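Local atomic coordinates of protocadherin gamma-B3 (Homo sapiens, PDB entry 5K8R), a protein that probably acts as a calcium-dependent cell-adhesion protein and may help establish and maintain specific neuronal connections in the brain. Residues I7-D12 / Q94-N99; L124-D129 / R160-V165; P146-I151 / H178-T183; A168-E173 / V200-A205. All coordinates share one frame; numbering follows the deposited sequence.

Contact 1: I7-D12 / Q94-N99; sequences IPEELD and QDINDN. With CA (calcium ion), chain D; CA (calcium ion), chain C; CA (calcium ion), chain B.
Glu9 sets CG between its backbone N and carbonyl carbon (chi1 55°) and then runs extended, which brings its carboxylate to Asp95, Ile96 and Asp98. This is the calcium-binding junction between the first and second cadherin repeats. Residues 95-99 form its DxNDN linker motif. Pro8 and Gln94 make a parallel beta bridge where strands 3-8 and 85-94 end. Gln94 N donates to Ile7 O at 2.9 Å, and Glu9 N donates to Gln94 O at 3.1 Å. The Gln94 side chain lies alongside Pro8, with OE1 3.7 Å from Pro8 CD. Beyond the bridge, Glu9 divides its two oxygens between two calcium ions. OE1 shares one ion with Glu10 OE2 and Asp98 OD2. OE2 shares the other with Asp95 OD1, Ile96 O and Asp98 OD1. Asp98 therefore bridges the same pair of ions. The Glu10 chain bends at chi2 (-74°), and its CG comes 3.5 Å from Asp98 OD2. Arg62 and Arg59 are further polar partners of Glu9 and Glu10, and Asn135 is one of Asp95. A third calcium takes Asn97 OD1 and Asn99 O. Glu9 OE2 also accepts Ile96 N through its anti lone pair, at 3.0 Å and a nearly straight 174°.

Contact 2: L124-D129 / R160-V165; sequences LESAQD and RYPELV. With CA (calcium ion), chain B.
Leu124 and Glu163 face each other with CA atoms 5.3 Å apart, and Ser126 and Tyr161 at 5.5 Å, as two extended segments running in opposite directions. A water joins the backbones: it accepts from Leu124 N at 3.1 Å and lies 3.0 Å from Pro162 O, to which it can donate. Leu124 carries most of the side-chain contact. With CG anti to its carbonyl carbon (chi1 -70°), it lays CD1 against Leu164 CB at 3.9 Å. Its CB touches Pro162 CG at 4.1 Å. The proline ring also meets the next part of the loop, where its CD lies 4.2 Å from Ser126 CB. Ser126 OG is 3.6 Å from Arg160 O, but it is hydrogen-bonded to Tyr140 OH. Asn253 of the second subunit accepts a hydrogen bond from Ser126 N, which places this loop in the dimer interface. At its far end, Asp129 binds a calcium ion through both carboxylate oxygens. In the second cadherin repeat, segment 124-129 continues strand 121-123, an outer strand of a three-stranded antiparallel sheet. Strand 160-166 is the middle strand, paired on its other side with strand 148-154. Leu164 passes inward to Leu142 of strand 138-142 and Leu180 of strand 177-186, both in the opposing sheet.

Contact 3: P146-I151 / H178-T183; sequences PHFSLI and HHLVLT
His178 sends its ring between Phe148 and His147, with CG anti to the carbonyl carbon (chi1 -60°). Its CB lies 4.1 Å from Phe148 CE2. The next atom, CG, is closer to that carbon, at 3.9 Å, and CD2 touches it too. Phe148 CE2 thus sits over one face of the imidazole, offset toward its rim. The two rings make an edge-to-face pair with planes at 70°. Farther out, His178 CE1 approaches the face of the His147 ring, 3.5 Å from His147 ND1. This second edge-to-face pair is more inclined, with planes at 53°. A water near both ND1 atoms makes weak hydrogen bonds to them and lies at the edge of the His178 ring, in its plane. His178 NE2 packs against Leu170. Leu180 CD1 packs on Phe148 CB at 3.8 Å. Farther along the strands, Leu150 and Leu182 cross at about a right angle, touching through their CD1 methyls at 3.5 Å. Strands 148-151 and 178-183 approach to 9.5 Å between axes and belong to different sheets, so the contact is made by side chains. Such packing between two facing sheets is typical of the beta-sandwich of a cadherin repeat, here the second, with the two histidines and their water at one end.

Contact 4: A168-E173 / V200-A205; sequences APLDRE and VIVADA. With CA (calcium ion), chain J; CA (calcium ion), chain I.
The guanidinium of Arg172 and the carboxylate of Asp204 stand almost perpendicular, with planes 88° apart. Asp204 OD1 lies at the guanidinium edge, near its plane. The same oxygen is met from above its own carboxylate plane. Arg172 NE donates to it at 3.1 Å, with an N-H...O angle of 160°, as part of a salt bridge. Arg172 starts with CG anti to the backbone N (chi1 -177°) and bends at chi3, so its methylenes pass along the strand first. CB packs on Val202 CG1 at 3.8 Å, and CG lies against Val202 O. CD rests 3.5 Å from Asp204 CB. On the inner side, Leu170 CB meets Val202 CG1 at 4.1 Å. Leu170 also reaches Phe148 and His178 in the sandwich interior. Residues 171-173 are the DRE motif of the second cadherin repeat, and Asp204 and Ala205 open the DxNDN linker to the third. Together they bind calcium. Asp204 OD1, besides taking the Arg172 bond, holds one ion at 2.6 Å, and Ala205 O holds it at 2.4 Å. The Glu173 carboxylate reaches this ion through OE2 and a second ion through OE1, though both modelled bonds are doubtfully short. Asp171 OD1 binds the second ion at 2.4 Å, and a water joins it there. Glu114, Asp207 and Asp240 of the same chain supply further ligands. Asp204 OD2 has a further polar partner in Glu241. Ala203, on the strand just before, packs against His296 of the second subunit.

Overall arrangement
The four contacts run from the first repeat junction through the second cadherin repeat. Contacts 1 and 4 lie at its two calcium-binding ends, with centres 47 Å apart. Contact 1 meets contact 2 at a shared calcium ion, where Asn99 O and Asp129 OD1 are both ligands. Contact 2 joins contact 3 by sheet pairing: Glu163 N to Ile151 O and Val165 O to Ser149 N, each 2.9 Å. Their centres are 12 Å apart. Contact 3 continues into contact 4, 14 Å between centres, through His178 O and Val200 N at 2.9 Å in the other sheet. Phe148 CZ also packs on Val200 CG1 at 3.7 Å. Side chains from contacts 2, 3 and 4 thus meet inside one sandwich.

Contact 1: I7-D12 / Q94-N99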
# COMPACT_ATOMS: atom_id res chain seq x y z
N ILE A 7 22.56 -52.58 21.73
CA ILE A 7 21.22 -52.83 22.27
C ILE A 7 20.30 -51.68 21.90
O ILE A 7 20.76 -50.53 21.78
CB ILE A 7 21.26 -53.04 23.79
CG1 ILE A 7 21.92 -51.84 24.48
CG2 ILE A 7 21.99 -54.33 24.14
CD1 ILE A 7 21.90 -51.91 25.99
N PRO A 8 19.01 -51.92 21.70
CA PRO A 8 18.08 -50.81 21.50
C PRO A 8 17.89 -50.02 22.78
O PRO A 8 18.12 -50.51 23.89
CB PRO A 8 16.78 -51.50 21.07
CG PRO A 8 16.88 -52.86 21.68
CD PRO A 8 18.33 -53.23 21.61
N GLU A 9 17.46 -48.77 22.62
CA GLU A 9 17.22 -47.90 23.75
C GLU A 9 15.91 -48.28 24.45
O GLU A 9 15.10 -49.07 23.94
CB GLU A 9 17.18 -46.44 23.31
CG GLU A 9 16.18 -46.17 22.20
CD GLU A 9 15.92 -44.69 21.99
OE1 GLU A 9 16.04 -43.91 22.95
OE2 GLU A 9 15.59 -44.30 20.84
N GLU A 10 15.71 -47.70 25.63
CA GLU A 10 14.45 -47.82 26.39
C GLU A 10 14.13 -49.26 26.77
O GLU A 10 12.96 -49.64 26.86
CB GLU A 10 13.28 -47.20 25.61
CG GLU A 10 13.51 -45.77 25.15
CD GLU A 10 13.43 -44.76 26.29
OE1 GLU A 10 13.06 -45.16 27.42
OE2 GLU A 10 13.73 -43.57 26.05
N LEU A 11 15.16 -50.08 27.00
CA LEU A 11 14.94 -51.43 27.48
C LEU A 11 14.59 -51.42 28.96
O LEU A 11 15.02 -50.54 29.72
CB LEU A 11 16.18 -52.30 27.25
CG LEU A 11 16.53 -52.65 25.80
CD1 LEU A 11 17.80 -53.49 25.75
CD2 LEU A 11 15.37 -53.38 25.14
N ASP A 12 13.80 -52.41 29.37
CA ASP A 12 13.43 -52.52 30.78
C ASP A 12 14.66 -52.82 31.63
O ASP A 12 15.67 -53.33 31.15
CB ASP A 12 12.38 -53.61 30.97
CG ASP A 12 11.02 -53.23 30.40
OD1 ASP A 12 10.78 -52.02 30.20
OD2 ASP A 12 10.20 -54.14 30.17
N GLN A 94 21.03 -48.31 19.96
CA GLN A 94 20.25 -48.15 18.74
C GLN A 94 19.03 -47.28 18.99
O GLN A 94 18.49 -47.23 20.10
CB GLN A 94 19.82 -49.52 18.21
CG GLN A 94 20.98 -50.46 17.93
CD GLN A 94 20.54 -51.91 17.79
OE1 GLN A 94 19.44 -52.27 18.21
NE2 GLN A 94 21.39 -52.74 17.20
N ASP A 95 18.59 -46.59 17.94
CA ASP A 95 17.47 -45.67 18.03
C ASP A 95 16.17 -46.38 17.67
O ASP A 95 16.11 -47.15 16.71
CB ASP A 95 17.67 -44.47 17.11
CG ASP A 95 16.53 -43.47 17.18
OD1 ASP A 95 16.10 -43.13 18.30
OD2 ASP A 95 16.06 -43.03 16.11
N ILE A 96 15.12 -46.11 18.46
CA ILE A 96 13.78 -46.58 18.16
C ILE A 96 12.90 -45.36 17.91
O ILE A 96 13.18 -44.25 18.36
CB ILE A 96 13.19 -47.46 19.28
CG1 ILE A 96 13.01 -46.64 20.56
CG2 ILE A 96 14.09 -48.66 19.54
CD1 ILE A 96 12.43 -47.45 21.72
N ASN A 97 11.81 -45.58 17.16
CA ASN A 97 10.89 -44.50 16.81
C ASN A 97 9.85 -44.36 17.92
O ASN A 97 8.69 -44.75 17.79
CB ASN A 97 10.24 -44.77 15.46
CG ASN A 97 9.45 -43.58 14.95
OD1 ASN A 97 9.81 -42.43 15.20
ND2 ASN A 97 8.35 -43.85 14.26
N ASP A 98 10.29 -43.77 19.04
CA ASP A 98 9.42 -43.55 20.18
C ASP A 98 9.09 -42.07 20.38
O ASP A 98 8.59 -41.70 21.45
CB ASP A 98 10.06 -44.12 21.45
CG ASP A 98 11.43 -43.54 21.73
OD1 ASP A 98 12.07 -43.03 20.79
OD2 ASP A 98 11.87 -43.59 22.90
N ASN A 99 9.36 -41.23 19.39
CA ASN A 99 9.06 -39.81 19.46
C ASN A 99 8.33 -39.39 18.19
O ASN A 99 8.81 -39.68 17.08
CB ASN A 99 10.34 -38.98 19.63
CG ASN A 99 10.92 -39.10 21.03
OD1 ASN A 99 12.02 -39.62 21.21
ND2 ASN A 99 10.18 -38.61 22.02
CA CA D . 14.23 -42.56 19.71
CA CA C . 13.87 -42.44 23.68
CA CA B . 10.13 -40.02 15.13

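Contact 2: L124-D129 / R160-V165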
# COMPACT_ATOMS: atom_id res chain seq x y z
N LEU A 124 7.31 -23.03 4.18
CA LEU A 124 6.57 -23.59 5.30
C LEU A 124 7.54 -24.09 6.36
O LEU A 124 8.62 -24.59 6.03
CB LEU A 124 5.65 -24.73 4.86
CG LEU A 124 4.45 -24.33 4.01
CD1 LEU A 124 3.60 -25.55 3.69
CD2 LEU A 124 3.63 -23.27 4.72
N GLU A 125 7.16 -23.94 7.62
CA GLU A 125 8.00 -24.43 8.71
C GLU A 125 8.03 -25.95 8.71
O GLU A 125 6.99 -26.60 8.64
CB GLU A 125 7.50 -23.91 10.05
CG GLU A 125 8.28 -24.44 11.23
CD GLU A 125 7.99 -23.69 12.52
OE1 GLU A 125 6.90 -23.09 12.62
OE2 GLU A 125 8.85 -23.70 13.41
N SER A 126 9.23 -26.51 8.77
CA SER A 126 9.39 -27.95 8.78
C SER A 126 9.12 -28.51 10.18
O SER A 126 9.18 -27.80 11.18
CB SER A 126 10.79 -28.35 8.31
OG SER A 126 10.93 -29.75 8.24
N ALA A 127 8.83 -29.81 10.22
CA ALA A 127 8.60 -30.48 11.49
C ALA A 127 9.93 -30.91 12.10
O ALA A 127 10.93 -31.11 11.41
CB ALA A 127 7.69 -31.69 11.31
N GLN A 128 9.94 -31.05 13.43
CA GLN A 128 11.11 -31.47 14.17
C GLN A 128 10.86 -32.82 14.82
O GLN A 128 9.73 -33.14 15.21
CB GLN A 128 11.51 -30.44 15.23
CG GLN A 128 12.00 -29.12 14.66
CD GLN A 128 12.56 -28.20 15.72
OE1 GLN A 128 12.56 -28.52 16.90
NE2 GLN A 128 13.06 -27.04 15.29
N ASP A 129 11.92 -33.61 14.94
CA ASP A 129 11.83 -34.96 15.48
C ASP A 129 13.13 -35.30 16.21
O ASP A 129 14.20 -35.33 15.60
CB ASP A 129 11.57 -35.96 14.36
CG ASP A 129 11.03 -37.29 14.87
OD1 ASP A 129 11.58 -37.83 15.85
OD2 ASP A 129 10.05 -37.79 14.28
N ARG A 160 13.89 -33.75 4.50
CA ARG A 160 12.81 -33.20 3.70
C ARG A 160 12.31 -31.90 4.30
O ARG A 160 12.35 -31.69 5.52
CB ARG A 160 11.65 -34.19 3.58
CG ARG A 160 11.91 -35.40 2.68
CD ARG A 160 12.80 -36.44 3.35
NE ARG A 160 13.00 -37.61 2.51
CZ ARG A 160 12.28 -38.73 2.61
NH1 ARG A 160 12.53 -39.76 1.81
NH2 ARG A 160 11.32 -38.82 3.52
N TYR A 161 11.82 -31.01 3.43
CA TYR A 161 11.16 -29.79 3.87
C TYR A 161 10.06 -29.45 2.87
O TYR A 161 10.23 -29.69 1.67
CB TYR A 161 12.14 -28.61 4.00
CG TYR A 161 12.76 -28.13 2.71
CD1 TYR A 161 12.22 -27.07 2.00
CD2 TYR A 161 13.91 -28.73 2.21
CE1 TYR A 161 12.79 -26.62 0.83
CE2 TYR A 161 14.49 -28.29 1.03
CZ TYR A 161 13.93 -27.24 0.35
OH TYR A 161 14.50 -26.80 -0.82
N PRO A 162 8.93 -28.93 3.35
CA PRO A 162 7.81 -28.64 2.45
C PRO A 162 7.74 -27.19 2.02
O PRO A 162 8.31 -26.30 2.67
CB PRO A 162 6.59 -29.02 3.30
CG PRO A 162 7.02 -28.64 4.69
CD PRO A 162 8.52 -28.84 4.76
N GLU A 163 7.05 -26.93 0.91
CA GLU A 163 6.79 -25.59 0.42
C GLU A 163 5.36 -25.53 -0.12
O GLU A 163 4.92 -26.45 -0.81
CB GLU A 163 7.77 -25.18 -0.68
CG GLU A 163 9.18 -24.88 -0.19
CD GLU A 163 10.10 -24.45 -1.31
OE1 GLU A 163 9.79 -24.74 -2.49
OE2 GLU A 163 11.14 -23.82 -1.02
N LEU A 164 4.66 -24.46 0.22
CA LEU A 164 3.32 -24.24 -0.29
C LEU A 164 3.39 -23.61 -1.67
O LEU A 164 4.19 -22.71 -1.92
CB LEU A 164 2.54 -23.33 0.66
CG LEU A 164 1.01 -23.31 0.55
CD1 LEU A 164 0.44 -24.67 0.91
CD2 LEU A 164 0.44 -22.23 1.44
N VAL A 165 2.55 -24.10 -2.59
CA VAL A 165 2.55 -23.62 -3.96
C VAL A 165 1.13 -23.20 -4.34
O VAL A 165 0.16 -23.88 -3.99
CB VAL A 165 3.11 -24.67 -4.95
CG1 VAL A 165 2.31 -25.96 -4.88
CG2 VAL A 165 3.13 -24.12 -6.37
CA CA B . 10.13 -40.02 15.13
O HOH W 1 10.13 -23.95 3.24

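Contact 3: P146-I151 / H178-T183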
# COMPACT_ATOMS: atom_id res chain seq x y z
N PRO A 146 -8.56 -26.29 -3.23
CA PRO A 146 -8.66 -25.86 -4.64
C PRO A 146 -7.64 -24.81 -5.04
O PRO A 146 -7.36 -24.67 -6.24
CB PRO A 146 -10.09 -25.31 -4.74
CG PRO A 146 -10.82 -25.92 -3.58
CD PRO A 146 -9.81 -26.05 -2.49
N HIS A 147 -7.07 -24.07 -4.09
CA HIS A 147 -6.14 -22.99 -4.41
C HIS A 147 -4.68 -23.31 -4.15
O HIS A 147 -3.82 -22.82 -4.87
CB HIS A 147 -6.51 -21.72 -3.62
CG HIS A 147 -7.78 -21.07 -4.07
ND1 HIS A 147 -9.02 -21.53 -3.70
CD2 HIS A 147 -8.00 -20.00 -4.87
CE1 HIS A 147 -9.95 -20.77 -4.24
NE2 HIS A 147 -9.36 -19.83 -4.96
N PHE A 148 -4.38 -24.13 -3.14
CA PHE A 148 -3.01 -24.39 -2.74
C PHE A 148 -2.69 -25.87 -2.83
O PHE A 148 -3.52 -26.73 -2.50
CB PHE A 148 -2.75 -23.91 -1.30
CG PHE A 148 -2.87 -22.43 -1.13
CD1 PHE A 148 -1.76 -21.61 -1.29
CD2 PHE A 148 -4.08 -21.85 -0.81
CE1 PHE A 148 -1.86 -20.24 -1.12
CE2 PHE A 148 -4.19 -20.48 -0.65
CZ PHE A 148 -3.08 -19.68 -0.81
N SER A 149 -1.48 -26.17 -3.29
CA SER A 149 -0.89 -27.50 -3.24
C SER A 149 0.42 -27.42 -2.47
O SER A 149 0.82 -26.36 -1.97
CB SER A 149 -0.68 -28.06 -4.65
OG SER A 149 -1.91 -28.39 -5.26
N LEU A 150 1.12 -28.55 -2.39
CA LEU A 150 2.37 -28.64 -1.66
C LEU A 150 3.41 -29.35 -2.50
O LEU A 150 3.11 -30.36 -3.15
CB LEU A 150 2.17 -29.37 -0.32
CG LEU A 150 3.38 -29.50 0.61
CD1 LEU A 150 2.96 -29.28 2.06
CD2 LEU A 150 4.04 -30.86 0.46
N ILE A 151 4.63 -28.81 -2.50
CA ILE A 151 5.78 -29.47 -3.09
C ILE A 151 6.74 -29.83 -1.96
O ILE A 151 6.86 -29.09 -0.98
CB ILE A 151 6.47 -28.60 -4.15
CG1 ILE A 151 7.05 -27.33 -3.53
CG2 ILE A 151 5.50 -28.24 -5.26
CD1 ILE A 151 7.75 -26.42 -4.52
N HIS A 178 -8.07 -18.84 3.78
CA HIS A 178 -8.02 -20.24 3.38
C HIS A 178 -7.43 -21.04 4.53
O HIS A 178 -6.38 -20.68 5.06
CB HIS A 178 -7.19 -20.43 2.11
CG HIS A 178 -7.71 -19.67 0.93
ND1 HIS A 178 -8.58 -20.23 0.01
CD2 HIS A 178 -7.49 -18.40 0.52
CE1 HIS A 178 -8.86 -19.33 -0.92
NE2 HIS A 178 -8.22 -18.21 -0.63
N HIS A 179 -8.09 -22.13 4.91
CA HIS A 179 -7.69 -22.95 6.04
C HIS A 179 -7.12 -24.26 5.53
O HIS A 179 -7.86 -25.11 5.03
CB HIS A 179 -8.86 -23.18 6.99
CG HIS A 179 -9.41 -21.91 7.58
ND1 HIS A 179 -8.89 -21.33 8.71
CD2 HIS A 179 -10.43 -21.12 7.18
CE1 HIS A 179 -9.57 -20.23 8.99
NE2 HIS A 179 -10.51 -20.08 8.08
N LEU A 180 -5.80 -24.43 5.66
CA LEU A 180 -5.09 -25.60 5.18
C LEU A 180 -4.63 -26.46 6.35
O LEU A 180 -4.47 -25.98 7.48
CB LEU A 180 -3.88 -25.19 4.33
CG LEU A 180 -4.13 -24.11 3.27
CD1 LEU A 180 -2.84 -23.80 2.52
CD2 LEU A 180 -5.22 -24.54 2.31
N VAL A 181 -4.41 -27.74 6.07
CA VAL A 181 -3.96 -28.71 7.06
C VAL A 181 -2.69 -29.37 6.54
O VAL A 181 -2.66 -29.84 5.40
CB VAL A 181 -5.04 -29.76 7.36
CG1 VAL A 181 -4.56 -30.73 8.42
CG2 VAL A 181 -6.34 -29.09 7.80
N LEU A 182 -1.67 -29.43 7.37
CA LEU A 182 -0.41 -30.02 7.04
C LEU A 182 -0.10 -31.14 7.99
O LEU A 182 -0.22 -31.00 9.17
CB LEU A 182 0.67 -28.96 7.14
CG LEU A 182 2.13 -29.25 6.92
CD1 LEU A 182 2.36 -29.71 5.51
CD2 LEU A 182 3.02 -28.10 7.23
N THR A 183 0.31 -32.26 7.47
CA THR A 183 0.62 -33.44 8.27
C THR A 183 2.04 -33.90 7.99
O THR A 183 2.49 -33.89 6.84
CB THR A 183 -0.37 -34.58 7.97
OG1 THR A 183 -1.71 -34.12 8.18
CG2 THR A 183 -0.11 -35.77 8.89
O HOH W 2 -10.45 -22.83 -0.96

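Contact 4: A168-E173 / V200-A205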
# COMPACT_ATOMS: atom_id res chain seq x y z
N ALA A 168 -3.98 -21.77 -8.13
CA ALA A 168 -5.10 -20.97 -8.60
C ALA A 168 -5.00 -19.59 -7.97
O ALA A 168 -4.64 -19.48 -6.79
CB ALA A 168 -6.45 -21.62 -8.26
N PRO A 169 -5.32 -18.54 -8.71
CA PRO A 169 -5.15 -17.18 -8.18
C PRO A 169 -6.02 -16.93 -6.96
O PRO A 169 -7.05 -17.58 -6.75
CB PRO A 169 -5.56 -16.28 -9.35
CG PRO A 169 -5.41 -17.14 -10.57
CD PRO A 169 -5.76 -18.53 -10.12
N LEU A 170 -5.59 -15.97 -6.15
CA LEU A 170 -6.32 -15.56 -4.96
C LEU A 170 -7.12 -14.29 -5.23
O LEU A 170 -6.76 -13.48 -6.09
CB LEU A 170 -5.36 -15.31 -3.79
CG LEU A 170 -4.53 -16.51 -3.30
CD1 LEU A 170 -3.64 -16.10 -2.15
CD2 LEU A 170 -5.44 -17.66 -2.90
N ASP A 171 -8.22 -14.15 -4.51
CA ASP A 171 -9.11 -13.00 -4.64
C ASP A 171 -9.73 -12.70 -3.28
O ASP A 171 -10.67 -13.37 -2.86
CB ASP A 171 -10.21 -13.28 -5.67
CG ASP A 171 -11.03 -12.05 -6.00
OD1 ASP A 171 -10.58 -10.93 -5.66
OD2 ASP A 171 -12.11 -12.20 -6.59
N ARG A 172 -9.18 -11.70 -2.60
CA ARG A 172 -9.64 -11.34 -1.29
C ARG A 172 -11.08 -10.95 -1.35
O ARG A 172 -11.81 -11.09 -0.41
CB ARG A 172 -8.83 -10.20 -0.75
CG ARG A 172 -9.23 -9.82 0.65
CD ARG A 172 -8.77 -8.44 1.04
NE ARG A 172 -9.66 -7.38 0.58
CZ ARG A 172 -10.85 -7.13 1.08
NH1 ARG A 172 -11.33 -7.84 2.07
NH2 ARG A 172 -11.57 -6.16 0.59
N GLU A 173 -11.50 -10.43 -2.50
CA GLU A 173 -12.90 -10.02 -2.67
C GLU A 173 -13.82 -11.24 -2.70
O GLU A 173 -15.00 -11.15 -2.35
CB GLU A 173 -13.06 -9.21 -3.95
CG GLU A 173 -12.31 -7.88 -3.95
CD GLU A 173 -10.85 -8.03 -4.32
OE1 GLU A 173 -10.52 -8.98 -5.07
OE2 GLU A 173 -10.03 -7.21 -3.86
N VAL A 200 -4.11 -19.09 5.83
CA VAL A 200 -3.65 -18.14 4.83
C VAL A 200 -4.63 -16.98 4.79
O VAL A 200 -5.80 -17.15 4.44
CB VAL A 200 -3.53 -18.81 3.45
CG1 VAL A 200 -3.14 -17.78 2.40
CG2 VAL A 200 -2.52 -19.94 3.50
N ILE A 201 -4.15 -15.79 5.14
CA ILE A 201 -4.94 -14.57 5.08
C ILE A 201 -4.54 -13.81 3.82
O ILE A 201 -3.36 -13.50 3.62
CB ILE A 201 -4.75 -13.71 6.34
CG1 ILE A 201 -5.70 -12.51 6.32
CG2 ILE A 201 -3.30 -13.27 6.48
CD1 ILE A 201 -5.80 -11.79 7.65
N VAL A 202 -5.52 -13.53 2.96
CA VAL A 202 -5.26 -12.92 1.67
C VAL A 202 -5.11 -11.41 1.86
O VAL A 202 -6.07 -10.72 2.21
CB VAL A 202 -6.37 -13.24 0.66
CG1 VAL A 202 -6.01 -12.72 -0.72
CG2 VAL A 202 -6.64 -14.73 0.63
N ALA A 203 -3.90 -10.90 1.64
CA ALA A 203 -3.67 -9.47 1.73
C ALA A 203 -4.30 -8.75 0.54
O ALA A 203 -4.23 -9.22 -0.60
CB ALA A 203 -2.17 -9.17 1.79
N ASP A 204 -4.91 -7.60 0.81
CA ASP A 204 -5.65 -6.87 -0.21
C ASP A 204 -4.71 -6.17 -1.17
O ASP A 204 -3.66 -5.64 -0.78
CB ASP A 204 -6.58 -5.84 0.44
CG ASP A 204 -7.43 -5.11 -0.59
OD1 ASP A 204 -8.04 -5.78 -1.45
OD2 ASP A 204 -7.49 -3.87 -0.53
N ALA A 205 -5.09 -6.16 -2.45
CA ALA A 205 -4.43 -5.37 -3.47
C ALA A 205 -5.45 -4.45 -4.13
O ALA A 205 -6.65 -4.72 -4.11
CB ALA A 205 -3.76 -6.26 -4.53
CA CA J . -8.60 -6.18 -3.94
CA CA I . -9.22 -9.11 -6.27
O HOH W 3 -8.59 -10.93 -7.87